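PDB 2QDE: mandelate racemase/muconate lactonizing enzyme family protein from Azoarcus sp., which is of unknown specific function but belongs to the enolase superfamily, pairing an N-terminal capping domain with a barrel-type C-terminal domain that here holds a barium ion. Local coordinates for residues V34-L38 and L369-V374; F72-V77 and R92-T97; S55-G59 and K270-A274; G129-I135 and L313-D317. All blocks are in the same frame, centred on the assembly; numbering follows the deposited sequence.

Interaction 1: V34-L38 and L369-V374; sequences VLLKL and LNEDLV
V34-L38 is extended, phi between -144° and -108° and psi between 101° and 146°, as the middle of strand 31-40. L369 and N370 are extended (-78°/140° and -87°/92°) before the helix starts at E371. N370 is the N-cap: with chi1 near 180° its OD1 accepts from L373 N at 3.1 Å, while V374 N closes the first turn on N370 O at 3.0 Å. The backbones stay apart, with L35 and V374 the closest CA pair at 9.1 Å, so the gap is spanned by side chains alone. L35 and K37, two apart on one face of the strand, both point toward the helix. L35 takes the mt rotamer and sets CD1 4.0 Å from V374 CG2 and 4.4 Å from L369 CD1. In the two-domain fold of the enolase superfamily this joins the antiparallel sheet of the N-terminal domain to a short helix late in the chain, and L36 and L38 point from the other face of that sheet onto helix 101-119. K37 has chi1 at -75° and its remaining chi angles trans; the straight chain passes L369, CE lying 4.2 Å from L369 CD1, and ends in a salt bridge from NZ to E371 OE1 at 3.0 Å. E371 leaves its CA sideways and bends back through chi1 and chi2 both near -60° to meet the ammonium. L369, mt like L35, touches I47 of strand 45-49.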
# COMPACT_ATOMS: atom_id res chain seq x y z
N VAL A 34 11.81 40.72 16.88
CA VAL A 34 10.85 41.33 17.77
C VAL A 34 11.00 40.82 19.20
O VAL A 34 11.37 39.66 19.41
CB VAL A 34 9.42 41.05 17.25
CG1 VAL A 34 8.50 40.67 18.38
CG2 VAL A 34 8.89 42.27 16.51
N LEU A 35 10.75 41.69 20.17
CA LEU A 35 10.79 41.32 21.58
C LEU A 35 9.37 41.45 22.09
O LEU A 35 8.63 42.35 21.68
CB LEU A 35 11.70 42.24 22.39
CG LEU A 35 13.21 42.28 22.11
CD1 LEU A 35 13.88 43.05 23.24
CD2 LEU A 35 13.79 40.87 22.03
N LEU A 36 8.98 40.55 22.98
CA LEU A 36 7.63 40.56 23.54
C LEU A 36 7.66 40.69 25.05
O LEU A 36 8.51 40.11 25.73
CB LEU A 36 6.91 39.26 23.18
CG LEU A 36 5.55 38.99 23.84
CD1 LEU A 36 4.53 40.02 23.38
CD2 LEU A 36 5.08 37.59 23.49
N LYS A 37 6.73 41.47 25.57
CA LYS A 37 6.61 41.64 27.01
C LYS A 37 5.15 41.45 27.39
O LYS A 37 4.28 42.15 26.88
CB LYS A 37 7.07 43.03 27.46
CG LYS A 37 8.57 43.21 27.47
CD LYS A 37 8.96 44.58 28.02
CE LYS A 37 10.47 44.81 27.94
NZ LYS A 37 10.84 46.19 28.40
N LEU A 38 4.90 40.48 28.27
CA LEU A 38 3.56 40.22 28.75
C LEU A 38 3.52 40.70 30.20
O LEU A 38 4.02 40.02 31.10
CB LEU A 38 3.24 38.72 28.69
CG LEU A 38 3.26 38.05 27.31
CD1 LEU A 38 2.75 36.62 27.45
CD2 LEU A 38 2.39 38.83 26.33
N LEU A 369 17.09 41.78 30.96
CA LEU A 369 17.29 42.65 29.80
C LEU A 369 18.03 43.95 30.08
O LEU A 369 17.83 44.59 31.11
CB LEU A 369 15.94 43.00 29.15
CG LEU A 369 15.26 41.99 28.23
CD1 LEU A 369 14.00 42.62 27.65
CD2 LEU A 369 16.20 41.58 27.10
N ASN A 370 18.91 44.31 29.15
CA ASN A 370 19.63 45.57 29.25
C ASN A 370 18.63 46.51 28.59
O ASN A 370 18.63 46.66 27.37
CB ASN A 370 20.92 45.50 28.44
CG ASN A 370 21.70 46.80 28.47
OD1 ASN A 370 21.11 47.88 28.59
ND2 ASN A 370 23.01 46.71 28.32
N GLU A 371 17.76 47.13 29.39
CA GLU A 371 16.72 48.02 28.88
C GLU A 371 17.18 49.16 27.97
O GLU A 371 16.57 49.41 26.93
CB GLU A 371 15.90 48.60 30.03
CG GLU A 371 15.17 47.58 30.89
CD GLU A 371 14.15 46.76 30.12
OE1 GLU A 371 13.61 47.25 29.10
OE2 GLU A 371 13.87 45.61 30.55
N ASP A 372 18.23 49.87 28.36
CA ASP A 372 18.67 50.97 27.51
C ASP A 372 19.24 50.49 26.18
O ASP A 372 19.06 51.15 25.15
CB ASP A 372 19.66 51.88 28.27
CG ASP A 372 20.63 51.12 29.14
OD1 ASP A 372 21.59 50.54 28.58
OD2 ASP A 372 20.44 51.11 30.39
N LEU A 373 19.89 49.33 26.17
CA LEU A 373 20.42 48.79 24.91
C LEU A 373 19.24 48.43 24.02
O LEU A 373 19.28 48.63 22.80
CB LEU A 373 21.27 47.54 25.17
CG LEU A 373 21.78 46.77 23.95
CD1 LEU A 373 22.58 47.69 23.04
CD2 LEU A 373 22.63 45.60 24.40
N VAL A 374 18.18 47.91 24.63
CA VAL A 374 16.99 47.56 23.87
C VAL A 374 16.48 48.80 23.15
O VAL A 374 16.18 48.77 21.96
CB VAL A 374 15.89 47.00 24.78
CG1 VAL A 374 14.56 47.00 24.04
CG2 VAL A 374 16.25 45.59 25.21

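Interaction 2: F72-V77 and R92-T97; sequences FFAPKV and RMDILT
Two helical segments, F72-V77 and R92-L96, cross at 115° with their axes 10.8 Å apart at closest approach. The first contains a wider pi-type turn and is kinked at P75, whose nitrogen has no bond to the preceding turn; the second ends at T97, where phi/psi become extended. F73 and M93 (CA-CA 6.7 Å) and V77 and R92 (6.8 Å) set the register. The main bump is L96, in the tp rotamer, a knob seated in the hole formed by F72, F73, K76 and V77: its CD2 lies 4.0 Å from F73 CD1, 4.0 Å from K76 CB and 4.2 Å from V77 CG2. M93 fills the space over one face of the F73 ring in a Met-aromatic contact, SD being 3.7 Å from the centroid and nearly on the ring normal. V77 CG1 packs on R92 CB at 3.9 Å, and one water links R92 NH1 (2.8 Å) to V77 O (2.9 Å). This helix-helix packing belongs to the N-terminal domain. Helix 101-119 lies against F73 and M93 through V107, and L96 O accepts a hydrogen bond from S55 OG of the second subunit.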
# COMPACT_ATOMS: atom_id res chain seq x y z
N PHE A 72 -4.71 40.46 17.36
CA PHE A 72 -5.47 39.24 17.56
C PHE A 72 -5.22 38.50 18.87
O PHE A 72 -6.12 38.41 19.71
CB PHE A 72 -5.23 38.29 16.38
CG PHE A 72 -5.80 38.79 15.09
CD1 PHE A 72 -7.13 38.53 14.75
CD2 PHE A 72 -5.03 39.57 14.23
CE1 PHE A 72 -7.68 39.03 13.58
CE2 PHE A 72 -5.57 40.08 13.05
CZ PHE A 72 -6.90 39.81 12.72
N PHE A 73 -4.02 37.97 19.05
CA PHE A 73 -3.74 37.23 20.27
C PHE A 73 -4.02 38.05 21.54
O PHE A 73 -4.67 37.54 22.46
CB PHE A 73 -2.29 36.74 20.29
CG PHE A 73 -1.97 35.73 19.20
CD1 PHE A 73 -2.97 34.91 18.66
CD2 PHE A 73 -0.66 35.60 18.72
CE1 PHE A 73 -2.67 33.97 17.67
CE2 PHE A 73 -0.36 34.65 17.73
CZ PHE A 73 -1.37 33.84 17.20
N ALA A 74 -3.56 39.29 21.56
CA ALA A 74 -3.74 40.17 22.72
C ALA A 74 -5.19 40.37 23.17
O ALA A 74 -5.53 40.06 24.31
CB ALA A 74 -3.07 41.54 22.45
N PRO A 75 -6.06 40.90 22.29
CA PRO A 75 -7.44 41.09 22.73
C PRO A 75 -8.27 39.81 22.85
O PRO A 75 -9.04 39.64 23.80
CB PRO A 75 -8.01 42.04 21.67
CG PRO A 75 -7.27 41.64 20.44
CD PRO A 75 -5.85 41.45 20.94
N LYS A 76 -8.08 38.89 21.91
CA LYS A 76 -8.86 37.66 21.92
C LYS A 76 -8.42 36.54 22.87
O LYS A 76 -9.26 35.76 23.31
CB LYS A 76 -8.94 37.10 20.50
CG LYS A 76 -9.66 38.00 19.51
CD LYS A 76 -11.11 38.22 19.94
CE LYS A 76 -11.85 39.08 18.93
NZ LYS A 76 -11.85 38.43 17.58
N VAL A 77 -7.14 36.47 23.20
CA VAL A 77 -6.69 35.38 24.06
C VAL A 77 -5.86 35.71 25.29
O VAL A 77 -6.04 35.08 26.33
CB VAL A 77 -5.87 34.35 23.23
CG1 VAL A 77 -5.52 33.14 24.09
CG2 VAL A 77 -6.66 33.92 22.01
N ARG A 92 -6.07 27.98 22.00
CA ARG A 92 -6.88 29.06 21.44
C ARG A 92 -6.13 29.77 20.31
O ARG A 92 -6.74 30.14 19.30
CB ARG A 92 -7.29 30.05 22.52
CG ARG A 92 -8.23 29.46 23.57
CD ARG A 92 -8.79 30.54 24.48
NE ARG A 92 -9.74 31.39 23.78
CZ ARG A 92 -10.17 32.57 24.23
NH1 ARG A 92 -9.72 33.04 25.39
NH2 ARG A 92 -11.06 33.27 23.54
N MET A 93 -4.82 29.98 20.46
CA MET A 93 -4.06 30.63 19.40
C MET A 93 -4.12 29.81 18.10
O MET A 93 -4.24 30.37 17.01
CB MET A 93 -2.59 30.85 19.82
CG MET A 93 -2.38 31.94 20.88
SD MET A 93 -0.65 32.56 21.02
CE MET A 93 0.14 31.13 21.74
N ASP A 94 -4.05 28.48 18.22
CA ASP A 94 -4.10 27.60 17.06
C ASP A 94 -5.47 27.57 16.37
O ASP A 94 -5.56 27.42 15.16
CB ASP A 94 -3.69 26.17 17.44
CG ASP A 94 -2.18 25.99 17.53
OD1 ASP A 94 -1.44 26.78 16.89
OD2 ASP A 94 -1.74 25.04 18.22
N ILE A 95 -6.54 27.70 17.15
CA ILE A 95 -7.87 27.71 16.56
C ILE A 95 -8.09 29.07 15.89
O ILE A 95 -8.69 29.16 14.82
CB ILE A 95 -8.96 27.49 17.62
CG1 ILE A 95 -8.80 26.10 18.24
CG2 ILE A 95 -10.34 27.64 16.99
CD1 ILE A 95 -9.02 24.97 17.26
N LEU A 96 -7.59 30.11 16.53
CA LEU A 96 -7.75 31.47 16.03
C LEU A 96 -6.92 31.80 14.79
O LEU A 96 -7.39 32.51 13.91
CB LEU A 96 -7.41 32.48 17.13
CG LEU A 96 -7.44 33.97 16.78
CD1 LEU A 96 -8.87 34.41 16.47
CD2 LEU A 96 -6.88 34.78 17.95
N THR A 97 -5.70 31.28 14.74
CA THR A 97 -4.80 31.60 13.64
C THR A 97 -4.10 30.43 12.94
O THR A 97 -3.57 29.52 13.58
CB THR A 97 -3.70 32.56 14.12
OG1 THR A 97 -4.30 33.77 14.61
CG2 THR A 97 -2.74 32.90 12.99
O HOH W 1 -7.39 32.61 26.80

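Interaction 3: S55-G59 and K270-A274; sequences SWYRG and KTQKA
S55-Y57 has helical phi/psi without regular helical bonds, and G59 takes a positive phi of 86°. K270, extended at -141°/133°, is the N-cap of the single turn 271-274, with A274 N bonded to K270 O at 3.0 Å. R58 and K273 are the nearest CA pair, 7.0 Å apart. Y57, chi1 trans, points toward the turn, and its OH reaches K273 CD at 3.3 Å and receives a weak hydrogen bond from K270 NZ at 3.2 Å. Y57 OH is hydrogen-bonded to OD1 of D246, a barium ligand, K273 NZ forms a salt bridge with the same atom, and the Y57 side chain is about 4 Å from the ion. R58 reaches out (chi1 trans, chi2 79°) to set CD 3.9 Å from Q272 O, then turns back through chi3 and chi4 near -70°, its NH1 forming a salt bridge with E60. The contact places a loop of the N-terminal domain, between strand 45-49 and helix 62-78, over the end of barrel strand 266-269, as in capped enolase-superfamily barrels.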
# COMPACT_ATOMS: atom_id res chain seq x y z
N SER A 55 12.09 35.41 5.48
CA SER A 55 10.98 35.31 4.54
C SER A 55 10.80 33.91 3.96
O SER A 55 9.68 33.42 3.84
CB SER A 55 11.15 36.31 3.39
OG SER A 55 12.26 35.97 2.58
N TRP A 56 11.91 33.26 3.61
CA TRP A 56 11.85 31.93 3.02
C TRP A 56 11.75 30.78 4.03
O TRP A 56 11.05 29.81 3.77
CB TRP A 56 13.05 31.69 2.11
CG TRP A 56 14.36 31.85 2.81
CD1 TRP A 56 15.08 33.00 2.94
CD2 TRP A 56 15.08 30.83 3.50
NE1 TRP A 56 16.23 32.76 3.67
CE2 TRP A 56 16.25 31.43 4.02
CE3 TRP A 56 14.87 29.46 3.73
CZ2 TRP A 56 17.20 30.71 4.76
CZ3 TRP A 56 15.81 28.74 4.46
CH2 TRP A 56 16.96 29.37 4.97
N TYR A 57 12.45 30.88 5.16
CA TYR A 57 12.40 29.80 6.14
C TYR A 57 11.10 29.72 6.93
O TYR A 57 10.53 28.64 7.10
CB TYR A 57 13.56 29.91 7.14
CG TYR A 57 13.62 28.73 8.09
CD1 TYR A 57 14.12 27.50 7.68
CD2 TYR A 57 13.11 28.84 9.38
CE1 TYR A 57 14.12 26.39 8.53
CE2 TYR A 57 13.10 27.73 10.25
CZ TYR A 57 13.61 26.52 9.81
OH TYR A 57 13.61 25.43 10.65
N ARG A 58 10.63 30.87 7.42
CA ARG A 58 9.41 30.93 8.21
C ARG A 58 8.28 31.71 7.52
O ARG A 58 7.11 31.36 7.65
CB ARG A 58 9.73 31.57 9.57
CG ARG A 58 8.58 31.58 10.58
CD ARG A 58 8.42 30.22 11.26
NE ARG A 58 7.91 29.20 10.36
CZ ARG A 58 6.68 29.18 9.87
NH1 ARG A 58 5.80 30.12 10.21
NH2 ARG A 58 6.31 28.21 9.04
N GLY A 59 8.63 32.76 6.79
CA GLY A 59 7.62 33.55 6.12
C GLY A 59 7.00 34.64 6.99
O GLY A 59 6.02 35.29 6.60
N LYS A 270 13.39 23.74 15.44
CA LYS A 270 13.63 25.11 15.89
C LYS A 270 12.37 25.41 16.69
O LYS A 270 11.26 25.12 16.23
CB LYS A 270 13.77 26.11 14.74
CG LYS A 270 15.11 26.04 14.01
CD LYS A 270 15.33 27.28 13.14
CE LYS A 270 16.64 27.20 12.36
NZ LYS A 270 16.64 26.07 11.40
N THR A 271 12.52 25.97 17.89
CA THR A 271 11.36 26.28 18.70
C THR A 271 10.39 27.20 17.98
O THR A 271 9.19 27.10 18.17
CB THR A 271 11.78 26.90 20.06
OG1 THR A 271 12.75 27.93 19.84
CG2 THR A 271 12.38 25.83 20.96
N GLN A 272 10.91 28.09 17.14
CA GLN A 272 10.04 29.01 16.40
C GLN A 272 9.30 28.30 15.27
O GLN A 272 8.20 28.71 14.89
CB GLN A 272 10.85 30.19 15.85
CG GLN A 272 11.41 31.11 16.93
CD GLN A 272 12.82 30.76 17.34
OE1 GLN A 272 13.24 29.61 17.25
NE2 GLN A 272 13.56 31.76 17.81
N LYS A 273 9.89 27.24 14.72
CA LYS A 273 9.24 26.51 13.65
C LYS A 273 8.10 25.68 14.24
O LYS A 273 6.99 25.64 13.70
CB LYS A 273 10.25 25.59 12.95
CG LYS A 273 9.65 24.74 11.84
CD LYS A 273 10.71 23.84 11.18
CE LYS A 273 11.36 22.89 12.19
NZ LYS A 273 12.29 21.93 11.52
N ALA A 274 8.40 25.02 15.35
CA ALA A 274 7.43 24.17 16.05
C ALA A 274 6.23 24.99 16.53
O ALA A 274 5.10 24.50 16.55
CB ALA A 274 8.09 23.47 17.23

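Interaction 4: G129-I135 and L313-D317; sequences GKTIERI and LAAND
Two carbonyls at the end of helix 303-315 receive the T131-I132 backbone and the T131 hydroxyl. T131 OG1, with chi1 near -60°, donates to A315 O at 2.7 Å; I132 N donates to A314 O at 3.1 Å with a good angle of 159°, and T131 N makes a weak second bond to A314 O at 2.8 Å. The register pairs K130 with A315 (CA-CA 4.7 Å) and I132 with A314 (5.2 Å). G129, at phi 91° and psi 160°, a conformation calling for glycine, sets its O 3.1 Å from A315 CA in a CA-H...O contact. The loop leading into barrel strand 135-140 is thus bound to the C-terminal end of helix 303-315, which follows strand 294-296, within the TIM-barrel-type domain. Further along, I135 (mt) points toward the helix and packs CD1 on L313 CB at 3.5 Å and on A314 CB at 4.2 Å. I132, in pt, turns CD1 to 3.7 Å from L313 O. D317 pairs with R288, and its backbone N donates to E87 of a third subunit.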
# COMPACT_ATOMS: atom_id res chain seq x y z
N GLY A 129 12.11 19.11 34.26
CA GLY A 129 13.29 19.05 35.10
C GLY A 129 14.59 19.03 34.30
O GLY A 129 14.58 18.70 33.12
N LYS A 130 15.70 19.37 34.95
CA LYS A 130 16.99 19.39 34.27
C LYS A 130 17.52 17.97 34.06
O LYS A 130 18.16 17.39 34.95
CB LYS A 130 18.01 20.21 35.08
CG LYS A 130 19.30 20.47 34.32
CD LYS A 130 20.40 21.09 35.18
CE LYS A 130 20.04 22.49 35.63
NZ LYS A 130 21.18 23.12 36.37
N THR A 131 17.27 17.42 32.88
CA THR A 131 17.71 16.06 32.54
C THR A 131 19.22 15.96 32.37
O THR A 131 19.83 14.97 32.78
CB THR A 131 16.98 15.57 31.28
OG1 THR A 131 15.60 15.38 31.60
CG2 THR A 131 17.56 14.25 30.79
N ILE A 132 19.83 16.96 31.74
CA ILE A 132 21.28 16.99 31.58
C ILE A 132 21.72 18.39 32.04
O ILE A 132 20.98 19.35 31.89
CB ILE A 132 21.73 16.73 30.12
CG1 ILE A 132 21.07 17.73 29.17
CG2 ILE A 132 21.39 15.30 29.74
CD1 ILE A 132 21.57 17.61 27.75
N GLU A 133 22.92 18.49 32.60
CA GLU A 133 23.39 19.77 33.11
C GLU A 133 23.95 20.72 32.06
O GLU A 133 23.90 21.94 32.22
CB GLU A 133 24.42 19.53 34.21
CG GLU A 133 23.83 18.73 35.37
CD GLU A 133 24.88 18.26 36.35
OE1 GLU A 133 25.98 17.84 35.91
OE2 GLU A 133 24.59 18.29 37.57
N ARG A 134 24.49 20.16 30.98
CA ARG A 134 25.03 20.98 29.91
C ARG A 134 24.71 20.32 28.58
O ARG A 134 24.53 19.10 28.50
CB ARG A 134 26.53 21.17 30.08
CG ARG A 134 27.35 19.91 30.01
CD ARG A 134 28.81 20.25 30.25
NE ARG A 134 29.68 19.09 30.06
CZ ARG A 134 31.01 19.14 30.15
NH1 ARG A 134 31.61 20.30 30.42
NH2 ARG A 134 31.72 18.05 29.95
N ILE A 135 24.65 21.14 27.54
CA ILE A 135 24.29 20.69 26.20
C ILE A 135 25.43 20.76 25.21
O ILE A 135 25.93 21.85 24.91
CB ILE A 135 23.13 21.56 25.67
CG1 ILE A 135 22.03 21.65 26.72
CG2 ILE A 135 22.61 21.02 24.34
CD1 ILE A 135 21.07 22.80 26.51
N LEU A 313 16.29 21.98 25.65
CA LEU A 313 17.34 21.02 25.32
C LEU A 313 17.93 20.33 26.54
O LEU A 313 18.46 19.22 26.44
CB LEU A 313 18.47 21.68 24.53
CG LEU A 313 18.09 22.33 23.19
CD1 LEU A 313 19.34 22.84 22.50
CD2 LEU A 313 17.38 21.32 22.31
N ALA A 314 17.84 20.98 27.70
CA ALA A 314 18.37 20.39 28.92
C ALA A 314 17.32 19.57 29.66
O ALA A 314 17.66 18.68 30.44
CB ALA A 314 18.90 21.49 29.84
N ALA A 315 16.05 19.84 29.39
CA ALA A 315 14.97 19.14 30.08
C ALA A 315 14.36 17.95 29.33
O ALA A 315 14.15 16.89 29.91
CB ALA A 315 13.86 20.12 30.46
N ASN A 316 14.08 18.13 28.04
CA ASN A 316 13.45 17.08 27.24
C ASN A 316 14.32 15.84 27.09
O ASN A 316 15.37 15.87 26.45
CB ASN A 316 13.03 17.63 25.88
CG ASN A 316 12.24 16.63 25.07
OD1 ASN A 316 12.80 15.86 24.29
ND2 ASN A 316 10.92 16.63 25.26
N ASP A 317 13.86 14.75 27.68
CA ASP A 317 14.58 13.48 27.67
C ASP A 317 15.01 13.00 26.29
O ASP A 317 16.14 12.53 26.11
CB ASP A 317 13.73 12.40 28.34
CG ASP A 317 14.49 11.11 28.52
OD1 ASP A 317 15.49 11.12 29.26
OD2 ASP A 317 14.09 10.10 27.90

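Interactions 1 and 3 both join the N-terminal domain to residues of the C-terminal part of the chain, with centres 21 Å apart. Interaction 3 lies nearest the metal: barium is bound by D195, N197, E221 and D246, and Y57 and K273 share the last of these ligands. Interaction 2 stays within the N-terminal domain, centred 19 Å from interaction 3, and the two meet the same second subunit: L96 and S55 pair across that interface in both directions. Interaction 4 lies 23 Å from interaction 3 by centres, though their nearest atoms are about 7 Å apart; it ties the loop entering barrel strand 135-140 to the end of helix 303-315 and touches a third subunit.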